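Local coordinates for enolase (PDB 3UGV), which probably belongs to the mandelate racemase branch of the enolase superfamily, whose magnesium-dependent members abstract a proton next to a substrate carboxylate, its own reaction being unassigned, at residues 121-126 with 279-283; 141-147 with 371-377; 146-151 with 335-339; 161-167 with 190-196. All coordinates share one frame; numbering follows the deposited sequence.

Following the chain from the N terminus, the start of helix 123-142 enters contact 1, its C-terminal end contact 2, and the next helix, 147-150, contact 3. Each closes a loop back onto the later, enolase-like part of the chain, at residues 279-283, 371-377 and 335-339. Contacts 2 and 3 share Pro146 and Leu147 and touch one another, contact 3 lying nested inside contact 2. Contact 1 crosses both, since its return falls before theirs but after their first segments. Contact 4 (161-167 with 190-196) is a short loop nested within all three; it joins successive barrel strands. Contacts 1 and 3 join late N-terminal-domain helices to the barrel part, while contact 2 brings in the C-terminal segment 371-377.

Contact 1. Residues 121-126 with 279-283; sequences AGLSMI and FYGPR
Ala121 and Tyr280 bring the two backbones closest, their CA atoms 5.3 Å apart, just where each segment turns through a glycine N-cap (Gly122, Gly281) into a helix. Tyr280 carries the contact: its ring slides beneath the turn at 121-122, and the evidence is that Gly122 N stands 3.1 Å above the ring plane, displaced toward the rim, with Tyr280 CD1 3.2 Å from that nitrogen. At the root of the side chain, Ala121 CB meets Tyr280 CB at 3.5 Å. Met125 works from the edge instead, its CG lying in the ring plane 3.8 Å from Tyr280 CD1. With CG anti to the backbone N (chi1 179°) and the chain then bent twice, Met125 runs past the tyrosine in the opposite direction and sets its CE 3.7 Å from Gly281 N. Ile126 reaches toward the phenol end, CD1 lying 4.3 Å from Tyr280 OH, while that hydroxyl makes a weak hydrogen bond with Arg303 NE. A leucine at Tyr280 would probably open a gap under Gly122 N and leave Arg303 without this hydroxyl. Gly119 of a second subunit also packs on Tyr280. The contact is an interdomain one of the two-domain enolase fold, the start of helix 123-142 meeting the loop that leads into helix 282-290. Around it, Met125 packs on helix 104-114, and Ile126 touches both helix 83-97 and helix 301-304.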
# COMPACT_ATOMS: atom_id res chain seq x y z
N ALA F 121 -3.70 -28.54 6.19
CA ALA F 121 -3.61 -28.77 4.76
C ALA F 121 -3.08 -30.17 4.50
O ALA F 121 -2.64 -30.85 5.43
CB ALA F 121 -2.74 -27.70 4.09
N GLY F 122 -3.13 -30.61 3.24
CA GLY F 122 -2.56 -31.89 2.87
C GLY F 122 -3.42 -33.09 3.21
O GLY F 122 -4.65 -33.02 3.17
N LEU F 123 -2.77 -34.20 3.56
CA LEU F 123 -3.47 -35.47 3.80
C LEU F 123 -4.62 -35.38 4.80
O LEU F 123 -5.62 -36.06 4.63
CB LEU F 123 -2.48 -36.57 4.21
CG LEU F 123 -1.49 -37.00 3.13
CD1 LEU F 123 -0.26 -37.70 3.73
CD2 LEU F 123 -2.17 -37.89 2.08
N SER F 124 -4.46 -34.54 5.83
CA SER F 124 -5.52 -34.35 6.84
C SER F 124 -6.82 -33.86 6.19
O SER F 124 -7.89 -34.43 6.40
CB SER F 124 -5.09 -33.33 7.91
OG SER F 124 -3.81 -33.60 8.44
N MET F 125 -6.69 -32.78 5.43
CA MET F 125 -7.80 -32.16 4.72
C MET F 125 -8.48 -33.19 3.80
O MET F 125 -9.71 -33.24 3.73
CB MET F 125 -7.27 -30.96 3.92
CG MET F 125 -8.32 -30.20 3.10
SD MET F 125 -9.73 -29.72 4.12
CE MET F 125 -9.70 -27.95 3.89
N ILE F 126 -7.68 -34.00 3.13
CA ILE F 126 -8.19 -34.97 2.17
C ILE F 126 -9.07 -36.06 2.79
O ILE F 126 -10.09 -36.45 2.21
CB ILE F 126 -7.04 -35.59 1.34
CG1 ILE F 126 -6.35 -34.49 0.53
CG2 ILE F 126 -7.58 -36.66 0.41
CD1 ILE F 126 -5.30 -34.99 -0.41
N PHE F 279 -5.75 -25.24 -3.59
CA PHE F 279 -6.18 -24.51 -2.39
C PHE F 279 -6.62 -25.49 -1.30
O PHE F 279 -7.60 -26.22 -1.48
CB PHE F 279 -7.39 -23.63 -2.71
CG PHE F 279 -7.08 -22.41 -3.52
CD1 PHE F 279 -5.79 -21.95 -3.66
CD2 PHE F 279 -8.11 -21.71 -4.14
CE1 PHE F 279 -5.52 -20.83 -4.39
CE2 PHE F 279 -7.85 -20.59 -4.88
CZ PHE F 279 -6.55 -20.14 -5.00
N TYR F 280 -5.93 -25.49 -0.18
CA TYR F 280 -6.39 -26.29 0.96
C TYR F 280 -7.26 -25.46 1.90
O TYR F 280 -6.77 -24.90 2.88
CB TYR F 280 -5.20 -26.92 1.69
CG TYR F 280 -4.62 -28.10 0.94
CD1 TYR F 280 -5.17 -29.37 1.09
CD2 TYR F 280 -3.56 -27.93 0.04
CE1 TYR F 280 -4.67 -30.45 0.39
CE2 TYR F 280 -3.06 -29.00 -0.67
CZ TYR F 280 -3.62 -30.26 -0.49
OH TYR F 280 -3.13 -31.34 -1.20
N GLY F 281 -8.54 -25.35 1.58
CA GLY F 281 -9.48 -24.59 2.40
C GLY F 281 -9.75 -23.17 1.90
O GLY F 281 -8.97 -22.60 1.14
N PRO F 282 -10.88 -22.59 2.34
CA PRO F 282 -11.30 -21.26 1.88
C PRO F 282 -10.39 -20.14 2.36
O PRO F 282 -10.25 -19.11 1.70
CB PRO F 282 -12.71 -21.09 2.51
CG PRO F 282 -13.14 -22.49 2.91
CD PRO F 282 -11.88 -23.25 3.21
N ARG F 283 -9.78 -20.31 3.53
CA ARG F 283 -8.86 -19.28 3.99
C ARG F 283 -7.70 -19.17 2.99
O ARG F 283 -7.21 -18.08 2.71
CB ARG F 283 -8.39 -19.53 5.43
CG ARG F 283 -7.19 -18.66 5.85
CD ARG F 283 -7.04 -18.65 7.35
NE ARG F 283 -8.19 -18.00 7.98
CZ ARG F 283 -8.65 -18.30 9.19
NH1 ARG F 283 -8.07 -19.24 9.91
NH2 ARG F 283 -9.71 -17.67 9.67

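Contact 2. Residues 141-147 with 371-377; sequences RAANMPL and DKPGLGL
Two neighbouring groups of one turn meet Met145 O: Gly374 N donates a hydrogen bond to it at 2.8 Å, and Pro373 CA adds a CH...O contact at 3.4 Å. Gly374 also gives its own carbonyl, Gly374 O accepting from Leu147 N at 2.9 Å with the donor 37° out of the carbonyl plane. The glycine thus bonds to the residues before and after Pro146, the pattern of a single parallel beta bridge. Pro146 CA approaches Lys372 O at 3.1 Å, and its ring crosses the Asp371 carboxylate, Pro146 CG lying 3.4 Å from Asp371 OD1. Beyond the bridge, Leu147 and Leu375 run side by side, their CD2 atoms 3.8 Å apart. Arg141, extended from CG to NE, lays one guanidinium face over Pro373 O. Its edge binds a water, which accepts from Arg141 NH2 at 2.9 Å and from Leu377 N, joining the two segments. Asp137 forms a salt bridge with Arg141 NE, and its other oxygen bonds Leu375 N. Backbone torsions explain the shapes: Asn144, with positive phi, is the C-prime residue of a Schellman motif ending helix 123-142, and Gly374 (phi 59°) is the second residue of a type II' turn from Pro373 to Gly376. A late segment pinned against the N-terminal domain's helices in this way fits the enolase superfamily, whose capping domain is built from both ends of the chain.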
# COMPACT_ATOMS: atom_id res chain seq x y z
N ARG F 141 -30.04 -37.76 1.16
CA ARG F 141 -30.89 -38.94 1.05
C ARG F 141 -31.91 -38.97 2.18
O ARG F 141 -33.09 -39.24 1.96
CB ARG F 141 -30.06 -40.23 1.02
CG ARG F 141 -29.18 -40.36 -0.22
CD ARG F 141 -28.31 -41.62 -0.20
NE ARG F 141 -27.52 -41.73 -1.43
CZ ARG F 141 -27.98 -42.25 -2.57
NH1 ARG F 141 -29.22 -42.70 -2.64
NH2 ARG F 141 -27.19 -42.30 -3.64
N ALA F 142 -31.45 -38.68 3.39
CA ALA F 142 -32.33 -38.60 4.54
C ALA F 142 -33.45 -37.57 4.36
O ALA F 142 -34.50 -37.68 4.98
CB ALA F 142 -31.52 -38.31 5.81
N ALA F 143 -33.24 -36.55 3.53
CA ALA F 143 -34.28 -35.56 3.27
C ALA F 143 -35.01 -35.89 1.97
O ALA F 143 -35.85 -35.11 1.50
CB ALA F 143 -33.69 -34.16 3.20
N ASN F 144 -34.68 -37.04 1.38
CA ASN F 144 -35.20 -37.42 0.07
C ASN F 144 -35.08 -36.30 -0.98
O ASN F 144 -36.01 -36.05 -1.75
CB ASN F 144 -36.65 -37.93 0.18
CG ASN F 144 -37.14 -38.60 -1.08
OD1 ASN F 144 -38.19 -38.26 -1.62
ND2 ASN F 144 -36.37 -39.57 -1.58
N MET F 145 -33.93 -35.64 -1.00
CA MET F 145 -33.66 -34.54 -1.93
C MET F 145 -32.35 -34.75 -2.66
O MET F 145 -31.39 -35.26 -2.08
CB MET F 145 -33.57 -33.21 -1.18
CG MET F 145 -34.91 -32.70 -0.65
SD MET F 145 -34.72 -31.23 0.37
CE MET F 145 -36.44 -30.89 0.73
N PRO F 146 -32.31 -34.37 -3.94
CA PRO F 146 -31.00 -34.29 -4.60
C PRO F 146 -30.12 -33.31 -3.81
O PRO F 146 -30.67 -32.41 -3.18
CB PRO F 146 -31.33 -33.71 -5.98
CG PRO F 146 -32.82 -33.95 -6.17
CD PRO F 146 -33.40 -33.86 -4.80
N LEU F 147 -28.79 -33.49 -3.81
CA LEU F 147 -27.92 -32.61 -3.02
C LEU F 147 -28.11 -31.13 -3.36
O LEU F 147 -28.25 -30.29 -2.46
CB LEU F 147 -26.45 -33.00 -3.16
CG LEU F 147 -25.49 -32.18 -2.29
CD1 LEU F 147 -25.74 -32.41 -0.80
CD2 LEU F 147 -24.02 -32.48 -2.63
N ASP F 371 -32.52 -36.01 -11.21
CA ASP F 371 -33.41 -35.87 -10.07
C ASP F 371 -33.39 -37.14 -9.24
O ASP F 371 -34.37 -37.89 -9.21
CB ASP F 371 -34.83 -35.55 -10.55
CG ASP F 371 -35.60 -34.69 -9.55
OD1 ASP F 371 -35.34 -34.77 -8.33
OD2 ASP F 371 -36.49 -33.93 -9.99
N LYS F 372 -32.27 -37.41 -8.58
CA LYS F 372 -32.15 -38.53 -7.64
C LYS F 372 -31.68 -37.99 -6.30
O LYS F 372 -31.10 -36.91 -6.24
CB LYS F 372 -31.20 -39.60 -8.17
CG LYS F 372 -31.58 -40.12 -9.55
CD LYS F 372 -30.87 -41.42 -9.91
CE LYS F 372 -29.46 -41.19 -10.42
NZ LYS F 372 -28.82 -42.49 -10.81
N PRO F 373 -31.96 -38.71 -5.21
CA PRO F 373 -31.62 -38.19 -3.88
C PRO F 373 -30.11 -38.17 -3.71
O PRO F 373 -29.44 -39.02 -4.29
CB PRO F 373 -32.25 -39.22 -2.92
CG PRO F 373 -33.18 -40.03 -3.77
CD PRO F 373 -32.59 -40.04 -5.13
N GLY F 374 -29.59 -37.22 -2.92
CA GLY F 374 -28.15 -37.08 -2.74
C GLY F 374 -27.39 -36.83 -4.03
O GLY F 374 -27.80 -36.01 -4.86
N LEU F 375 -26.28 -37.53 -4.18
CA LEU F 375 -25.45 -37.45 -5.39
C LEU F 375 -25.91 -38.46 -6.43
O LEU F 375 -25.39 -38.48 -7.55
CB LEU F 375 -23.99 -37.71 -5.05
CG LEU F 375 -23.32 -36.68 -4.12
CD1 LEU F 375 -22.01 -37.22 -3.61
CD2 LEU F 375 -23.14 -35.38 -4.86
N GLY F 376 -26.87 -39.30 -6.05
CA GLY F 376 -27.36 -40.35 -6.92
C GLY F 376 -26.29 -41.32 -7.41
O GLY F 376 -26.32 -41.74 -8.56
N LEU F 377 -25.35 -41.66 -6.54
CA LEU F 377 -24.30 -42.60 -6.92
C LEU F 377 -24.68 -44.02 -6.51
O LEU F 377 -25.11 -44.25 -5.38
CB LEU F 377 -22.95 -42.24 -6.28
CG LEU F 377 -22.24 -40.94 -6.64
CD1 LEU F 377 -20.88 -40.94 -5.99
CD2 LEU F 377 -22.11 -40.76 -8.13
O HOH W 1 -24.47 -41.17 -3.74

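Contact 3. Residues 146-151 with 335-339; sequences PLCTLL and HVMRV
His335 ND1 accepts a hydrogen bond from Cys148 N (2.9 Å, N-H...N angle 151°), the donor tilted 18° from the imidazole plane. Cys148 lies in the first turn of helix 147-150, where its amide has no helix carbonyl behind it to bond, and the distant histidine supplies an acceptor. The rest of Cys148 closes in too: CB is 3.4 Å from His335 O, while SG, placed between the backbone N and the carbonyl carbon (chi1 56°), comes 3.6 Å from His335 ND1. Leu147 approaches the ring at a slant, its CB 3.6 Å from His335 ND1. A second, mainly apolar cluster lies one turn along. Leu151 sits beside Val336, its CD1 4.1 Å from Val336 CG1, and its CB meets Val339 CG2. Val339 CG1 is also 3.8 Å from Cys148 O. In the next shell, Tyr360 OH bonds to His335 NE2, holding the ring from its far end; with ND1 accepting, this is consistent with a neutral imidazole protonated on NE2. Arg338 touches Cys148 CB with its CB, and its guanidinium leads away to bond Thr154 O and Ser157 O. A phenylalanine in place of His335 would probably strand the Cys148 amide and cost Tyr360 its nitrogen partner. Trp136 of helix 123-142 and Met311 of helix 306-320 back the cluster. The arrangement is consistent with an interdomain joint of the enolase fold, helix 147-150 being held at its first turn by a barrel-domain histidine.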
# COMPACT_ATOMS: atom_id res chain seq x y z
N PRO F 146 -32.31 -34.37 -3.94
CA PRO F 146 -31.00 -34.29 -4.60
C PRO F 146 -30.12 -33.31 -3.81
O PRO F 146 -30.67 -32.41 -3.18
CB PRO F 146 -31.33 -33.71 -5.98
CG PRO F 146 -32.82 -33.95 -6.17
CD PRO F 146 -33.40 -33.86 -4.80
N LEU F 147 -28.79 -33.49 -3.81
CA LEU F 147 -27.92 -32.61 -3.02
C LEU F 147 -28.11 -31.13 -3.36
O LEU F 147 -28.25 -30.29 -2.46
CB LEU F 147 -26.45 -33.00 -3.16
CG LEU F 147 -25.49 -32.18 -2.29
CD1 LEU F 147 -25.74 -32.41 -0.80
CD2 LEU F 147 -24.02 -32.48 -2.63
N CYS F 148 -28.12 -30.80 -4.65
CA CYS F 148 -28.29 -29.40 -5.04
C CYS F 148 -29.59 -28.83 -4.47
O CYS F 148 -29.67 -27.64 -4.18
CB CYS F 148 -28.28 -29.27 -6.56
SG CYS F 148 -29.51 -30.27 -7.41
N THR F 149 -30.59 -29.69 -4.32
CA THR F 149 -31.87 -29.27 -3.75
C THR F 149 -31.74 -29.00 -2.24
O THR F 149 -32.17 -27.96 -1.75
CB THR F 149 -32.99 -30.30 -4.02
OG1 THR F 149 -33.13 -30.48 -5.43
CG2 THR F 149 -34.31 -29.81 -3.45
N LEU F 150 -31.12 -29.92 -1.52
CA LEU F 150 -30.84 -29.69 -0.11
C LEU F 150 -30.09 -28.37 0.10
O LEU F 150 -30.28 -27.69 1.10
CB LEU F 150 -30.04 -30.85 0.47
CG LEU F 150 -29.66 -30.67 1.95
CD1 LEU F 150 -30.85 -31.03 2.80
CD2 LEU F 150 -28.47 -31.54 2.32
N LEU F 151 -29.24 -28.02 -0.86
CA LEU F 151 -28.42 -26.82 -0.75
C LEU F 151 -29.12 -25.55 -1.23
O LEU F 151 -28.54 -24.47 -1.23
CB LEU F 151 -27.10 -26.99 -1.52
CG LEU F 151 -26.15 -28.02 -0.92
CD1 LEU F 151 -24.91 -28.16 -1.78
CD2 LEU F 151 -25.80 -27.64 0.53
N HIS F 335 -23.61 -30.68 -8.75
CA HIS F 335 -24.55 -30.32 -7.68
C HIS F 335 -24.28 -28.94 -7.09
O HIS F 335 -25.17 -28.10 -7.08
CB HIS F 335 -24.61 -31.39 -6.58
CG HIS F 335 -25.50 -32.55 -6.92
ND1 HIS F 335 -26.86 -32.55 -6.66
CD2 HIS F 335 -25.23 -33.74 -7.50
CE1 HIS F 335 -27.38 -33.69 -7.07
NE2 HIS F 335 -26.41 -34.43 -7.58
N VAL F 336 -23.05 -28.70 -6.63
CA VAL F 336 -22.74 -27.42 -5.97
C VAL F 336 -22.69 -26.27 -6.96
O VAL F 336 -22.95 -25.13 -6.59
CB VAL F 336 -21.41 -27.43 -5.15
CG1 VAL F 336 -21.48 -28.43 -4.02
CG2 VAL F 336 -20.21 -27.73 -6.05
N MET F 337 -22.35 -26.55 -8.22
CA MET F 337 -22.34 -25.50 -9.25
C MET F 337 -23.74 -24.94 -9.48
O MET F 337 -23.89 -23.78 -9.89
CB MET F 337 -21.74 -25.98 -10.57
CG MET F 337 -20.24 -26.19 -10.52
SD MET F 337 -19.35 -24.63 -10.54
CE MET F 337 -19.33 -24.29 -12.30
N ARG F 338 -24.75 -25.76 -9.20
CA ARG F 338 -26.15 -25.33 -9.31
C ARG F 338 -26.50 -24.26 -8.29
O ARG F 338 -27.45 -23.51 -8.49
CB ARG F 338 -27.10 -26.53 -9.18
CG ARG F 338 -27.11 -27.48 -10.37
CD ARG F 338 -27.66 -26.83 -11.63
NE ARG F 338 -29.03 -26.36 -11.45
CZ ARG F 338 -29.78 -25.81 -12.41
NH1 ARG F 338 -29.29 -25.65 -13.63
NH2 ARG F 338 -31.02 -25.42 -12.15
N VAL F 339 -25.75 -24.18 -7.20
CA VAL F 339 -26.01 -23.14 -6.20
C VAL F 339 -24.81 -22.24 -5.98
O VAL F 339 -24.74 -21.53 -4.98
CB VAL F 339 -26.42 -23.73 -4.85
CG1 VAL F 339 -27.70 -24.52 -5.01
CG2 VAL F 339 -25.30 -24.61 -4.30

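Contact 4. Residues 161-167 with 190-196; sequences YNSNGLW and FKGLKLR
Asn162 and Leu193 are bridged, CA to CA 4.7 Å, where strands 157-162 and 192-196, linked through helix 171-183, form a parallel beta-alpha-beta crossover of the enolase-type barrel; strand 346-348 also pairs with 157-162. Backbone hydrogen bonds fix the register: Asn162 N to Gly192 O, Lys194 N to Asn162 O and, from the loop after the strand, Leu166 O accepting from Arg196 N. Charged bonds come next. Arg196 NH1 donates to two carbonyls, at 2.6 Å to Gly165 O on a lone pair and at 2.9 Å to Ser163 O from above the carbonyl plane; NH2 adds a weak bond to Ser163 O. Both acceptors lie near the guanidinium plane, which should fix its rotation. Lys194 NZ donates to Tyr161 OH at 3.1 Å, but its stronger partners are Glu347 and Glu251, a magnesium ligand, which places this strand end at the metal site. Among stacked contacts, a bend at chi2 (81°) folds Arg196 so that its guanidinium lies flat on the Trp167 six-membered ring, planes 12° apart and CZ 3.9 Å from the centroid, a cation-pi pair. Lys194 CD lies above the other face of the guanidinium, toward its rim. Over Phe190, Asn162 CB sits 3.7 Å from the ring centroid, while ND2 turns to Leu181 O and Glu184. Leu166 CB meets Leu195 CD1 at 3.8 Å. Finally, Asn162 OD1 closes an Asx turn by accepting from Asn164 N at 2.8 Å.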
# COMPACT_ATOMS: atom_id res chain seq x y z
N TYR F 161 -16.58 -28.47 -19.70
CA TYR F 161 -15.56 -28.60 -20.72
C TYR F 161 -14.89 -29.93 -20.51
O TYR F 161 -14.88 -30.47 -19.40
CB TYR F 161 -14.54 -27.45 -20.64
CG TYR F 161 -13.66 -27.43 -19.38
CD1 TYR F 161 -12.41 -28.03 -19.39
CD2 TYR F 161 -14.07 -26.80 -18.22
CE1 TYR F 161 -11.61 -28.01 -18.26
CE2 TYR F 161 -13.27 -26.76 -17.10
CZ TYR F 161 -12.04 -27.38 -17.13
OH TYR F 161 -11.24 -27.37 -16.04
N ASN F 162 -14.33 -30.48 -21.58
CA ASN F 162 -13.85 -31.84 -21.56
C ASN F 162 -12.36 -31.92 -21.22
O ASN F 162 -11.51 -31.54 -22.03
CB ASN F 162 -14.14 -32.50 -22.93
CG ASN F 162 -13.92 -34.00 -22.92
OD1 ASN F 162 -13.18 -34.55 -22.10
ND2 ASN F 162 -14.56 -34.69 -23.86
N SER F 163 -12.02 -32.42 -20.03
CA SER F 163 -10.61 -32.61 -19.70
C SER F 163 -10.11 -34.05 -19.82
O SER F 163 -9.07 -34.38 -19.25
CB SER F 163 -10.24 -31.98 -18.34
OG SER F 163 -10.86 -32.64 -17.26
N ASN F 164 -10.81 -34.89 -20.58
CA ASN F 164 -10.39 -36.28 -20.71
C ASN F 164 -8.97 -36.51 -21.24
O ASN F 164 -8.35 -37.52 -20.92
CB ASN F 164 -11.36 -37.06 -21.59
CG ASN F 164 -12.42 -37.80 -20.79
OD1 ASN F 164 -12.31 -37.99 -19.57
ND2 ASN F 164 -13.46 -38.23 -21.49
N GLY F 165 -8.46 -35.59 -22.06
CA GLY F 165 -7.19 -35.82 -22.72
C GLY F 165 -6.44 -34.60 -23.25
O GLY F 165 -6.24 -33.63 -22.53
N LEU F 166 -6.02 -34.66 -24.51
CA LEU F 166 -5.14 -33.64 -25.08
C LEU F 166 -3.87 -33.48 -24.24
O LEU F 166 -3.46 -32.36 -23.88
CB LEU F 166 -5.88 -32.30 -25.23
CG LEU F 166 -7.23 -32.39 -25.95
CD1 LEU F 166 -7.82 -31.01 -26.21
CD2 LEU F 166 -7.06 -33.15 -27.27
N TRP F 167 -3.26 -34.63 -23.92
CA TRP F 167 -2.00 -34.66 -23.18
C TRP F 167 -0.86 -34.34 -24.13
O TRP F 167 -1.10 -33.91 -25.25
CB TRP F 167 -1.81 -36.01 -22.48
CG TRP F 167 -2.74 -36.16 -21.32
CD1 TRP F 167 -3.86 -36.94 -21.24
CD2 TRP F 167 -2.65 -35.47 -20.07
NE1 TRP F 167 -4.46 -36.78 -20.02
CE2 TRP F 167 -3.73 -35.89 -19.28
CE3 TRP F 167 -1.74 -34.55 -19.54
CZ2 TRP F 167 -3.93 -35.42 -17.99
CZ3 TRP F 167 -1.94 -34.08 -18.26
CH2 TRP F 167 -3.03 -34.51 -17.50
N PHE F 190 -19.09 -30.47 -26.70
CA PHE F 190 -18.52 -29.59 -25.67
C PHE F 190 -18.14 -28.24 -26.26
O PHE F 190 -17.68 -28.17 -27.40
CB PHE F 190 -17.28 -30.22 -25.03
CG PHE F 190 -17.59 -31.25 -24.00
CD1 PHE F 190 -18.13 -30.88 -22.78
CD2 PHE F 190 -17.31 -32.59 -24.23
CE1 PHE F 190 -18.41 -31.83 -21.81
CE2 PHE F 190 -17.58 -33.54 -23.26
CZ PHE F 190 -18.14 -33.16 -22.04
N LYS F 191 -18.32 -27.18 -25.48
CA LYS F 191 -17.97 -25.84 -25.94
C LYS F 191 -16.56 -25.45 -25.49
O LYS F 191 -16.09 -24.36 -25.79
CB LYS F 191 -18.98 -24.82 -25.44
CG LYS F 191 -20.43 -25.10 -25.85
CD LYS F 191 -21.37 -24.17 -25.03
CE LYS F 191 -22.79 -24.07 -25.59
NZ LYS F 191 -23.60 -25.32 -25.48
N GLY F 192 -15.90 -26.35 -24.76
CA GLY F 192 -14.54 -26.10 -24.32
C GLY F 192 -13.80 -27.40 -24.09
O GLY F 192 -14.40 -28.42 -23.76
N LEU F 193 -12.49 -27.37 -24.27
CA LEU F 193 -11.63 -28.54 -24.13
C LEU F 193 -10.46 -28.09 -23.27
O LEU F 193 -9.99 -26.97 -23.42
CB LEU F 193 -11.09 -28.96 -25.51
CG LEU F 193 -12.11 -29.38 -26.56
CD1 LEU F 193 -11.44 -29.63 -27.89
CD2 LEU F 193 -12.84 -30.64 -26.11
N LYS F 194 -9.99 -28.94 -22.36
CA LYS F 194 -8.71 -28.65 -21.71
C LYS F 194 -7.54 -29.15 -22.55
O LYS F 194 -7.48 -30.32 -22.91
CB LYS F 194 -8.62 -29.24 -20.30
CG LYS F 194 -7.25 -28.98 -19.67
CD LYS F 194 -7.31 -29.05 -18.17
CE LYS F 194 -7.90 -27.79 -17.61
NZ LYS F 194 -8.22 -27.99 -16.17
N LEU F 195 -6.61 -28.25 -22.83
CA LEU F 195 -5.43 -28.58 -23.61
C LEU F 195 -4.18 -28.50 -22.72
O LEU F 195 -3.91 -27.47 -22.11
CB LEU F 195 -5.33 -27.61 -24.80
CG LEU F 195 -4.11 -27.73 -25.70
CD1 LEU F 195 -4.16 -29.06 -26.39
CD2 LEU F 195 -4.05 -26.60 -26.70
N ARG F 196 -3.42 -29.59 -22.63
CA ARG F 196 -2.22 -29.56 -21.80
C ARG F 196 -1.02 -29.03 -22.59
O ARG F 196 -0.85 -29.33 -23.78
CB ARG F 196 -1.90 -30.94 -21.21
CG ARG F 196 -2.69 -31.28 -19.95
CD ARG F 196 -4.11 -31.80 -20.22
NE ARG F 196 -4.84 -32.01 -18.97
CZ ARG F 196 -5.97 -32.71 -18.86
NH1 ARG F 196 -6.50 -33.27 -19.94
NH2 ARG F 196 -6.58 -32.85 -17.68
O HOH W 2 -9.14 -32.67 -22.57
O HOH W 3 -1.50 -31.22 -25.72